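PDB 5TR7: D-alanyl-D-alanine carboxypeptidase from Vibrio cholerae, which probably trims the terminal D-alanine from peptidoglycan precursor peptides as a penicillin-binding serine carboxypeptidase of the S11 family. Local coordinates for residues Thr37-Ser42 against Ala169-Gln174; Thr41-Gly46 against Ile161-Glu166. All blocks are in the same frame, centred on the assembly; numbering follows the deposited sequence.

Interaction 1 of 2, residues Thr37-Ser42 against Ala169-Gln174; sequences TKMMTS and AIYSEQ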
ATOM      1  N   THR A  37       0.907  -4.359   3.120  1.00 53.90           N
ATOM      2  CA  THR A  37       1.197  -3.900   4.487  1.00 58.18           C
ATOM      3  C   THR A  37       1.903  -2.518   4.462  1.00 53.63           C
ATOM      4  O   THR A  37       1.790  -1.728   5.389  1.00 54.65           O
ATOM      5  CB  THR A  37       2.148  -4.917   5.168  1.00 57.27           C
ATOM      6  OG1 THR A  37       1.472  -6.162   5.314  1.00 61.65           O
ATOM      7  CG2 THR A  37       2.596  -4.458   6.538  1.00 57.45           C
ATOM      8  N   LYS A  38       2.578  -2.228   3.354  1.00 55.86           N
ATOM      9  CA  LYS A  38       3.290  -0.952   3.196  1.00 50.83           C
ATOM     10  C   LYS A  38       2.364   0.219   3.190  1.00 56.97           C
ATOM     11  O   LYS A  38       2.768   1.347   3.533  1.00 56.43           O
ATOM     12  CB  LYS A  38       4.208  -0.953   2.019  1.00 48.56           C
ATOM     13  CG  LYS A  38       5.307  -2.029   2.128  1.00 53.88           C
ATOM     14  CD  LYS A  38       6.316  -1.995   0.980  1.00 57.27           C
ATOM     15  CE  LYS A  38       7.443  -3.009   1.168  1.00 63.99           C
ATOM     16  NZ  LYS A  38       7.013  -4.390   0.902  1.00 70.30           N
ATOM     17  N   MET A  39       1.103  -0.011   2.833  1.00 55.12           N
ATOM     18  CA  MET A  39       0.132   1.082   2.930  1.00 49.60           C
ATOM     19  C   MET A  39      -0.034   1.505   4.390  1.00 53.56           C
ATOM     20  O   MET A  39      -0.185   2.721   4.696  1.00 43.49           O
ATOM     21  CB  MET A  39      -1.234   0.665   2.392  1.00 50.71           C
ATOM     22  CG  MET A  39      -1.268   0.505   0.852  1.00 54.86           C
ATOM     23  SD  MET A  39      -2.920   0.312   0.268  1.00 60.90           S
ATOM     24  CE  MET A  39      -3.603  -1.097   1.043  1.00 64.57           C
ATOM     25  N   MET A  40       0.014   0.531   5.302  1.00 48.40           N
ATOM     26  CA  MET A  40      -0.193   0.890   6.722  1.00 49.63           C
ATOM     27  C   MET A  40       1.054   1.622   7.207  1.00 51.75           C
ATOM     28  O   MET A  40       0.984   2.579   7.954  1.00 56.20           O
ATOM     29  CB  MET A  40      -0.535  -0.315   7.607  1.00 52.74           C
ATOM     30  CG  MET A  40      -0.665   0.113   9.098  1.00 57.17           C
ATOM     31  SD  MET A  40      -1.959   1.373   9.434  1.00 58.95           S
ATOM     32  CE  MET A  40      -3.247   0.123   9.178  1.00 61.98           C
ATOM     33  N   THR A  41       2.207   1.180   6.745  1.00 54.79           N
ATOM     34  CA  THR A  41       3.471   1.810   7.135  1.00 54.83           C
ATOM     35  C   THR A  41       3.500   3.262   6.681  1.00 50.46           C
ATOM     36  O   THR A  41       3.838   4.178   7.461  1.00 52.72           O
ATOM     37  CB  THR A  41       4.642   1.011   6.561  1.00 56.40           C
ATOM     38  OG1 THR A  41       4.679  -0.275   7.211  1.00 57.21           O
ATOM     39  CG2 THR A  41       5.968   1.712   6.776  1.00 51.88           C
ATOM     40  N   SER A  42       3.100   3.488   5.441  1.00 53.01           N
ATOM     41  CA  SER A  42       3.097   4.854   4.906  1.00 49.15           C
ATOM     42  C   SER A  42       2.004   5.671   5.611  1.00 58.33           C
ATOM     43  O   SER A  42       2.128   6.890   5.698  1.00 47.78           O
ATOM     44  CB  SER A  42       2.896   4.902   3.415  1.00 48.79           C
ATOM     45  OG  SER A  42       1.522   4.776   3.126  1.00 62.74           O
ATOM     46  N   ALA A 169      -0.372  11.501  -2.389  1.00 46.41           N
ATOM     47  CA  ALA A 169       0.064  12.036  -3.694  1.00 56.47           C
ATOM     48  C   ALA A 169       1.245  11.274  -4.226  1.00 50.26           C
ATOM     49  O   ALA A 169       1.396  11.067  -5.439  1.00 52.34           O
ATOM     50  CB  ALA A 169       0.425  13.507  -3.604  1.00 54.08           C
ATOM     51  N   ILE A 170       2.025  10.742  -3.309  1.00 50.06           N
ATOM     52  CA  ILE A 170       3.222  10.054  -3.732  1.00 49.66           C
ATOM     53  C   ILE A 170       2.930   8.739  -4.513  1.00 45.16           C
ATOM     54  O   ILE A 170       3.750   8.321  -5.285  1.00 47.09           O
ATOM     55  CB  ILE A 170       4.150   9.837  -2.537  1.00 47.73           C
ATOM     56  CG1 ILE A 170       4.538  11.183  -1.892  1.00 59.24           C
ATOM     57  CG2 ILE A 170       5.432   9.120  -2.954  1.00 55.79           C
ATOM     58  CD1 ILE A 170       5.325  11.003  -0.573  1.00 52.44           C
ATOM     59  N   TYR A 171       1.729   8.169  -4.368  1.00 44.95           N
ATOM     60  CA  TYR A 171       1.390   6.917  -4.986  1.00 44.90           C
ATOM     61  C   TYR A 171       1.212   7.022  -6.505  1.00 52.38           C
ATOM     62  O   TYR A 171       1.152   5.988  -7.216  1.00 50.82           O
ATOM     63  CB  TYR A 171       0.176   6.332  -4.293  1.00 46.28           C
ATOM     64  CG  TYR A 171       0.452   5.755  -2.894  1.00 45.07           C
ATOM     65  CD1 TYR A 171       0.438   6.516  -1.744  1.00 50.81           C
ATOM     66  CD2 TYR A 171       0.727   4.440  -2.746  1.00 51.61           C
ATOM     67  CE1 TYR A 171       0.682   5.938  -0.485  1.00 44.07           C
ATOM     68  CE2 TYR A 171       0.968   3.837  -1.536  1.00 47.12           C
ATOM     69  CZ  TYR A 171       0.925   4.577  -0.407  1.00 50.71           C
ATOM     70  OH  TYR A 171       1.183   3.912   0.721  1.00 48.82           O
ATOM     71  N   SER A 172       1.115   8.257  -7.020  1.00 48.59           N
ATOM     72  CA  SER A 172       0.962   8.400  -8.455  1.00 55.79           C
ATOM     73  C   SER A 172       2.258   8.711  -9.132  1.00 52.46           C
ATOM     74  O   SER A 172       2.274   8.870 -10.355  1.00 50.61           O
ATOM     75  CB  SER A 172      -0.104   9.394  -8.815  1.00 56.95           C
ATOM     76  OG  SER A 172       0.171  10.571  -8.185  1.00 54.03           O
ATOM     77  N   GLU A 173       3.364   8.744  -8.378  1.00 51.60           N
ATOM     78  CA  GLU A 173       4.700   8.931  -8.961  1.00 46.19           C
ATOM     79  C   GLU A 173       5.050   7.589  -9.596  1.00 42.70           C
ATOM     80  O   GLU A 173       4.890   6.531  -8.990  1.00 46.62           O
ATOM     81  CB  GLU A 173       5.705   9.462  -7.939  1.00 49.92           C
ATOM     82  CG  GLU A 173       5.322  10.852  -7.409  1.00 54.17           C
ATOM     83  CD  GLU A 173       6.304  11.426  -6.359  1.00 61.13           C
ATOM     84  OE1 GLU A 173       7.473  10.986  -6.214  1.00 58.15           O
ATOM     85  OE2 GLU A 173       5.872  12.365  -5.637  1.00 78.43           O
ATOM     86  N   GLN A 174       5.502   7.635 -10.826  1.00 44.54           N
ATOM     87  CA  GLN A 174       5.757   6.438 -11.651  1.00 46.31           C
ATOM     88  C   GLN A 174       7.083   5.792 -11.479  1.00 46.24           C
ATOM     89  O   GLN A 174       7.279   4.607 -11.908  1.00 49.71           O
ATOM     90  CB  GLN A 174       5.593   6.842 -13.138  1.00 48.59           C
ATOM     91  CG  GLN A 174       4.134   7.164 -13.439  1.00 56.54           C
ATOM     92  CD  GLN A 174       3.838   7.438 -14.917  1.00 62.30           C
ATOM     93  OE1 GLN A 174       4.708   7.640 -15.741  1.00 72.71           O
ATOM     94  NE2 GLN A 174       2.600   7.427 -15.236  1.00 64.60           N
TER
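S42 and Y171 meet through their hydroxyls, the hydrogen bond that joins segments 37-42 and 169-174. S42 OG lies 2.6 Å from Y171 OH, a short bond in which either group could be the donor. The oxygen of S42 comes to the ring at its edge, in the ring plane, past the phenol end. Its position follows from chi1 of 81°, which sets S42 OG between the backbone N and the carbonyl carbon and leaves it 3.1 Å from M39 O, one turn back along the helix.

Van der Waals contacts of carbon atoms with the phenol oxygen add to this, S42 CB at 3.3 Å and M39 CA at 3.7 Å from Y171 OH. The M39 side chain crosses the tyrosine at about a right angle, then leads off to I200 and K201 of strand 196-205. L160 of helix 150-163 touches both S42 and Y171.

K38, the predicted proton acceptor of the SxxK motif, turns its amine elsewhere, to S35, N100 and H139 O. S42 OG has one proton and two oxygens near it; if that proton goes to M39 O, the buried phenol of Y171 would have to donate to S42 OG.

Interaction 2 of 2, residues Thr41-Gly46 against Ile161-Glu166; sequences TSYVIG and IRDVPE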
ATOM      1  N   THR A  41       2.207   1.180   6.745  1.00 54.79           N
ATOM      2  CA  THR A  41       3.471   1.810   7.135  1.00 54.83           C
ATOM      3  C   THR A  41       3.500   3.262   6.681  1.00 50.46           C
ATOM      4  O   THR A  41       3.838   4.178   7.461  1.00 52.72           O
ATOM      5  CB  THR A  41       4.642   1.011   6.561  1.00 56.40           C
ATOM      6  OG1 THR A  41       4.679  -0.275   7.211  1.00 57.21           O
ATOM      7  CG2 THR A  41       5.968   1.712   6.776  1.00 51.88           C
ATOM      8  N   SER A  42       3.100   3.488   5.441  1.00 53.01           N
ATOM      9  CA  SER A  42       3.097   4.854   4.906  1.00 49.15           C
ATOM     10  C   SER A  42       2.004   5.671   5.611  1.00 58.33           C
ATOM     11  O   SER A  42       2.128   6.890   5.698  1.00 47.78           O
ATOM     12  CB  SER A  42       2.896   4.902   3.415  1.00 48.79           C
ATOM     13  OG  SER A  42       1.522   4.776   3.126  1.00 62.74           O
ATOM     14  N   TYR A  43       0.934   5.020   6.074  1.00 60.94           N
ATOM     15  CA  TYR A  43      -0.134   5.741   6.750  1.00 53.01           C
ATOM     16  C   TYR A  43       0.432   6.305   8.049  1.00 57.05           C
ATOM     17  O   TYR A  43       0.264   7.501   8.345  1.00 53.04           O
ATOM     18  CB  TYR A  43      -1.394   4.868   6.992  1.00 53.20           C
ATOM     19  CG  TYR A  43      -2.535   5.645   7.655  1.00 55.11           C
ATOM     20  CD1 TYR A  43      -2.587   5.772   9.021  1.00 48.73           C
ATOM     21  CD2 TYR A  43      -3.545   6.274   6.906  1.00 49.86           C
ATOM     22  CE1 TYR A  43      -3.557   6.552   9.632  1.00 54.11           C
ATOM     23  CE2 TYR A  43      -4.551   7.020   7.526  1.00 52.38           C
ATOM     24  CZ  TYR A  43      -4.552   7.171   8.885  1.00 50.98           C
ATOM     25  OH  TYR A  43      -5.516   7.913   9.491  1.00 55.98           O
ATOM     26  N   VAL A  44       1.093   5.458   8.839  1.00 57.63           N
ATOM     27  CA  VAL A  44       1.690   5.916  10.100  1.00 55.08           C
ATOM     28  C   VAL A  44       2.727   7.017   9.847  1.00 54.31           C
ATOM     29  O   VAL A  44       2.731   8.064  10.504  1.00 53.98           O
ATOM     30  CB  VAL A  44       2.346   4.748  10.887  1.00 57.00           C
ATOM     31  CG1 VAL A  44       2.964   5.252  12.191  1.00 55.87           C
ATOM     32  CG2 VAL A  44       1.310   3.674  11.209  1.00 56.37           C
ATOM     33  N   ILE A  45       3.582   6.804   8.845  1.00 55.41           N
ATOM     34  CA  ILE A  45       4.577   7.838   8.481  1.00 54.15           C
ATOM     35  C   ILE A  45       3.865   9.175   8.132  1.00 52.40           C
ATOM     36  O   ILE A  45       4.267  10.236   8.543  1.00 51.47           O
ATOM     37  CB  ILE A  45       5.439   7.363   7.318  1.00 54.29           C
ATOM     38  CG1 ILE A  45       6.330   6.206   7.779  1.00 52.24           C
ATOM     39  CG2 ILE A  45       6.270   8.491   6.720  1.00 52.64           C
ATOM     40  CD1 ILE A  45       6.964   5.472   6.571  1.00 51.52           C
ATOM     41  N   GLY A  46       2.765   9.102   7.420  1.00 51.95           N
ATOM     42  CA  GLY A  46       2.004  10.299   7.003  1.00 50.05           C
ATOM     43  C   GLY A  46       1.469  11.036   8.224  1.00 52.68           C
ATOM     44  O   GLY A  46       1.561  12.273   8.324  1.00 51.37           O
ATOM     45  N   ILE A 161      -6.016   8.341   1.349  1.00 49.42           N
ATOM     46  CA  ILE A 161      -6.481   9.489   0.549  1.00 42.61           C
ATOM     47  C   ILE A 161      -7.152  10.501   1.426  1.00 48.23           C
ATOM     48  O   ILE A 161      -6.971  11.684   1.307  1.00 48.61           O
ATOM     49  CB  ILE A 161      -7.503   8.971  -0.427  1.00 46.60           C
ATOM     50  CG1 ILE A 161      -6.848   7.972  -1.382  1.00 44.94           C
ATOM     51  CG2 ILE A 161      -8.222  10.117  -1.120  1.00 44.38           C
ATOM     52  CD1 ILE A 161      -7.854   7.187  -2.222  1.00 53.70           C
ATOM     53  N   ARG A 162      -7.920  10.028   2.382  1.00 51.06           N
ATOM     54  CA  ARG A 162      -8.671  10.954   3.239  1.00 50.77           C
ATOM     55  C   ARG A 162      -7.913  11.689   4.282  1.00 46.18           C
ATOM     56  O   ARG A 162      -8.214  12.867   4.540  1.00 49.77           O
ATOM     57  CB  ARG A 162      -9.756  10.142   3.996  1.00 50.87           C
ATOM     58  CG  ARG A 162     -10.727  10.932   4.832  1.00 53.39           C
ATOM     59  CD  ARG A 162     -10.848  10.223   6.177  1.00 64.53           C
ATOM     60  NE  ARG A 162     -11.471   8.944   6.129  1.00 61.71           N
ATOM     61  CZ  ARG A 162     -11.266   7.921   6.966  1.00 57.75           C
ATOM     62  NH1 ARG A 162     -10.322   7.824   7.892  1.00 59.82           N
ATOM     63  NH2 ARG A 162     -11.978   6.858   6.777  1.00 72.13           N
ATOM     64  N   ASP A 163      -7.021  10.990   4.966  1.00 47.08           N
ATOM     65  CA  ASP A 163      -6.365  11.576   6.198  1.00 49.40           C
ATOM     66  C   ASP A 163      -4.956  12.040   5.965  1.00 48.73           C
ATOM     67  O   ASP A 163      -4.526  12.956   6.634  1.00 46.35           O
ATOM     68  CB  ASP A 163      -6.303  10.520   7.319  1.00 49.27           C
ATOM     69  CG  ASP A 163      -7.643   9.913   7.673  1.00 43.91           C
ATOM     70  OD1 ASP A 163      -8.634  10.611   7.545  1.00 54.36           O
ATOM     71  OD2 ASP A 163      -7.692   8.790   8.269  1.00 54.22           O
ATOM     72  N   VAL A 164      -4.231  11.408   5.025  1.00 44.37           N
ATOM     73  CA  VAL A 164      -2.819  11.805   4.717  1.00 49.14           C
ATOM     74  C   VAL A 164      -2.593  12.123   3.202  1.00 49.49           C
ATOM     75  O   VAL A 164      -1.810  11.444   2.504  1.00 44.59           O
ATOM     76  CB  VAL A 164      -1.845  10.786   5.268  1.00 47.19           C
ATOM     77  CG1 VAL A 164      -1.895  10.813   6.840  1.00 49.56           C
ATOM     78  CG2 VAL A 164      -2.132   9.403   4.743  1.00 43.70           C
ATOM     79  N   PRO A 165      -3.275  13.156   2.708  1.00 48.54           N
ATOM     80  CA  PRO A 165      -3.198  13.483   1.222  1.00 51.11           C
ATOM     81  C   PRO A 165      -1.772  13.688   0.670  1.00 48.72           C
ATOM     82  O   PRO A 165      -1.467  13.227  -0.398  1.00 54.22           O
ATOM     83  CB  PRO A 165      -4.114  14.705   1.048  1.00 44.97           C
ATOM     84  CG  PRO A 165      -4.398  15.235   2.510  1.00 53.90           C
ATOM     85  CD  PRO A 165      -4.114  14.092   3.500  1.00 54.46           C
ATOM     86  N   GLU A 166      -0.899  14.293   1.456  1.00 53.52           N
ATOM     87  CA  GLU A 166       0.510  14.524   1.077  1.00 50.77           C
ATOM     88  C   GLU A 166       1.235  13.240   0.950  1.00 48.24           C
ATOM     89  O   GLU A 166       2.147  13.133   0.153  1.00 56.47           O
ATOM     90  CB  GLU A 166       1.224  15.492   1.993  1.00 59.40           C
ATOM     91  CG  GLU A 166       0.650  16.954   1.946  1.00 79.74           C
ATOM     92  CD  GLU A 166       0.645  17.651   0.592  1.00 74.21           C
ATOM     93  OE1 GLU A 166       1.624  17.490  -0.140  1.00 87.67           O
ATOM     94  OE2 GLU A 166      -0.408  18.198   0.135  1.00 97.37           O
TER
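D163 OD2 is gripped from two directions. Y43 OH donates to D163 OD2 at 2.6 Å, arriving on the anti side of the carboxylate and 25° out of its plane. R162 NH1 takes the syn side at 2.8 Å from D163 OD2, in a salt bridge between sequence neighbours, and its hydrogen bond is bent. The same nitrogen reaches D163 OD1 only weakly.

The tyrosine meets this oxygen at its own edge, in the ring plane, while the carboxylate is turned 71° from the ring. D163 CB also lies beside the phenol end, 3.9 Å from Y43 CE2. Y43 gets there because chi1 of -178° puts CG anti to the backbone N and lets the ring extend from the helix. Q47 is a second hydrogen-bond partner of its hydroxyl, and W124 of helix 114-127 packs against the ring edge-to-face.

V164 provides the apolar half. It is the break between helices 150-163 and 165-168, the first residue to leave the former and the N-cap position of the latter, and its two methyls divide the work. V164 CG2 touches Y43 CD2 at 4.1 Å, the valine crossing the ring at about a right angle. V164 CG1 presses on the backbone of G46, 3.6 Å from G46 C, and the CA atoms of G46 and V164 are 5.5 Å apart. With no side chain on G46, the valine can lie directly on the helix backbone.

K50 extends the link by bonding to D163 O. Sharing OD2 between a phenol and a guanidinium probably stabilises the aspartate as an anion and fixes the carboxylate's rotation, so the Y43-D163 bond ties the helix junction to helix 37-50 beside the V164-G46 contact.

In the fold
Both interactions start from helix 37-50, overlap at T41 and S42, and have centres about 8 Å apart. Interaction 1 lies nearer the active-site end: its segment 37-42 carries K38, whose side chain is about 3 Å from that of the predicted nucleophile S35. Interaction 2 sits further along the helix, the side chain of Y43 being about 9 Å from that of K38 and about 11 Å from that of K201, the predicted substrate-binding lysine. Helix 165-168 begins within segment 161-166 and leads into 169-174. Together the contacts seat successive turns of the SxxK helix against one continuous piece of chain, within the penicillin-binding, beta-lactamase-like domain.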